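Local coordinates for protein N-acetylmuramoyl-L-alanine amidase AmiD (PDB 3D2Y) that hydrolyses, as a zinc-dependent amidase of the outer membrane, the amide link between N-acetylmuramoyl groups and L-amino acids in cell-wall glycopeptides, at residues 204-209 / 246-251. Residues are numbered along the deposited sequence; the frame is centred on the assembly and turned at random.
Sequences LELLAR and ETQAIA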
loop_
_atom_site.group_PDB
_atom_site.type_symbol
_atom_site.label_atom_id
_atom_site.label_comp_id
_atom_site.label_asym_id
_atom_site.label_seq_id
_atom_site.Cartn_x
_atom_site.Cartn_y
_atom_site.Cartn_z
ATOM N N LEU A 204 10.944 12.626 10.358
ATOM C CA LEU A 204 10.145 11.548 10.968
ATOM C C LEU A 204 8.777 11.988 11.519
ATOM O O LEU A 204 7.794 11.242 11.444
ATOM C CB LEU A 204 10.936 10.821 12.022
ATOM C CG LEU A 204 12.152 10.061 11.494
ATOM C CD1 LEU A 204 13.048 9.842 12.670
ATOM C CD2 LEU A 204 11.743 8.757 10.893
ATOM N N GLU A 205 8.708 13.193 12.061
ATOM C CA GLU A 205 7.430 13.723 12.459
ATOM C C GLU A 205 6.457 13.749 11.286
ATOM O O GLU A 205 5.328 13.276 11.410
ATOM C CB GLU A 205 7.559 15.109 13.108
ATOM C CG GLU A 205 6.190 15.735 13.382
ATOM C CD GLU A 205 6.259 17.172 13.875
ATOM O OE1 GLU A 205 7.288 17.571 14.475
ATOM O OE2 GLU A 205 5.273 17.905 13.668
ATOM N N LEU A 206 6.898 14.303 10.156
ATOM C CA LEU A 206 6.080 14.401 8.957
ATOM C C LEU A 206 5.632 12.993 8.485
ATOM O O LEU A 206 4.480 12.782 8.128
ATOM C CB LEU A 206 6.862 15.085 7.814
ATOM C CG LEU A 206 7.252 16.561 8.067
ATOM C CD1 LEU A 206 8.034 17.049 6.865
ATOM C CD2 LEU A 206 6.063 17.512 8.319
ATOM N N LEU A 207 6.562 12.047 8.474
ATOM C CA LEU A 207 6.223 10.691 8.052
ATOM C C LEU A 207 5.226 10.036 8.984
ATOM O O LEU A 207 4.258 9.392 8.520
ATOM C CB LEU A 207 7.491 9.832 7.892
ATOM C CG LEU A 207 8.487 10.417 6.897
ATOM C CD1 LEU A 207 9.621 9.388 6.678
ATOM C CD2 LEU A 207 7.824 10.827 5.570
ATOM N N ALA A 208 5.413 10.263 10.292
ATOM C CA ALA A 208 4.475 9.789 11.298
ATOM C C ALA A 208 3.085 10.291 10.972
ATOM O O ALA A 208 2.122 9.531 10.978
ATOM C CB ALA A 208 4.885 10.266 12.721
ATOM N N ARG A 209 2.975 11.593 10.712
ATOM C CA ARG A 209 1.678 12.200 10.494
ATOM C C ARG A 209 1.040 11.784 9.176
ATOM O O ARG A 209 -0.187 11.707 9.097
ATOM C CB ARG A 209 1.748 13.726 10.568
ATOM C CG ARG A 209 2.179 14.321 11.942
ATOM C CD ARG A 209 1.149 14.185 13.083
ATOM N NE ARG A 209 0.977 12.809 13.551
ATOM C CZ ARG A 209 1.766 12.172 14.430
ATOM N NH1 ARG A 209 2.795 12.772 15.009
ATOM N NH2 ARG A 209 1.505 10.914 14.740
ATOM N N GLU A 246 14.688 16.868 -0.625
ATOM C CA GLU A 246 13.697 16.342 -1.576
ATOM C C GLU A 246 12.663 15.438 -0.885
ATOM O O GLU A 246 11.424 15.588 -1.085
ATOM C CB GLU A 246 14.379 15.580 -2.719
ATOM C CG GLU A 246 13.379 14.981 -3.714
ATOM C CD GLU A 246 14.048 14.316 -4.904
ATOM O OE1 GLU A 246 13.400 14.224 -5.962
ATOM O OE2 GLU A 246 15.213 13.906 -4.785
ATOM N N THR A 247 13.171 14.507 -0.063
ATOM C CA THR A 247 12.335 13.631 0.748
ATOM C C THR A 247 11.353 14.422 1.657
ATOM O O THR A 247 10.141 14.140 1.665
ATOM C CB THR A 247 13.174 12.642 1.612
ATOM O OG1 THR A 247 14.039 11.887 0.768
ATOM C CG2 THR A 247 12.286 11.663 2.312
ATOM N N GLN A 248 11.883 15.397 2.398
ATOM C CA GLN A 248 11.078 16.277 3.201
ATOM C C GLN A 248 10.015 17.031 2.372
ATOM O O GLN A 248 8.858 17.110 2.787
ATOM C CB GLN A 248 11.965 17.281 3.948
ATOM C CG GLN A 248 11.163 18.270 4.755
ATOM C CD GLN A 248 11.989 19.339 5.442
ATOM O OE1 GLN A 248 12.900 19.929 4.854
ATOM N NE2 GLN A 248 11.640 19.619 6.701
ATOM N N ALA A 249 10.400 17.596 1.226
ATOM C CA ALA A 249 9.477 18.379 0.385
ATOM C C ALA A 249 8.320 17.526 -0.130
ATOM O O ALA A 249 7.173 17.983 -0.201
ATOM C CB ALA A 249 10.205 19.016 -0.775
ATOM N N ILE A 250 8.627 16.278 -0.455
ATOM C CA ILE A 250 7.620 15.318 -0.917
ATOM C C ILE A 250 6.614 15.042 0.187
ATOM O O ILE A 250 5.387 15.109 -0.050
ATOM C CB ILE A 250 8.309 14.040 -1.452
ATOM C CG1 ILE A 250 9.004 14.375 -2.802
ATOM C CG2 ILE A 250 7.308 12.875 -1.603
ATOM C CD1 ILE A 250 9.945 13.258 -3.302
ATOM N N ALA A 251 7.134 14.777 1.394
ATOM C CA ALA A 251 6.324 14.543 2.585
ATOM C C ALA A 251 5.440 15.752 2.853
ATOM O O ALA A 251 4.255 15.589 3.131
ATOM C CB ALA A 251 7.224 14.267 3.802
#
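L206 and L207, neighbours on helix 200-210, reach across to A251 and Q248 of helix 245-258, a worked example of helices packed through a small residue. Taken atom by atom, L206 tells most of the story. Its CB already faces the other helix and meets CB of A251 at 4.1 Å, close to where the backbones come nearest, with the CA atoms of L206 and A251 6.4 Å apart. With CG anti to the carbonyl carbon (chi1 -64°), the chain runs across the direction of the partner helix, and from CG the CD1 branch turns toward it. CD1 then lies 4.0 Å from CG of Q248 and 4.2 Å from the backbone O of the same residue. The leucine also touches E252 and L255, further along helix 245-258.

From the flank comes L207, whose CD2 methyl swings in to 3.9 Å from CB of A251; the CB methyl of A251 is thus touched by both leucines. L207 also touches F230 of helix 220-234, which packs on T247 and I250 as well and so joins the two helices into a three-helix cluster in the C-terminal, largely helical part of the chain, away from the zinc site. The side chain of Q248 meets L206 through its CG methylene: its extended chain, with CG anti to the backbone N (chi1 177°), carries the amide past the leucine, and OE1 accepts a hydrogen bond from R192.

The short segments run roughly parallel, crossing at 33° with their axes 9.8 Å apart. No hydrogen bond spans them, and they bury just 167 Å² together, so their direct cohesion rests on methyl and methylene contacts, which depend on fit of shape rather than on bond direction.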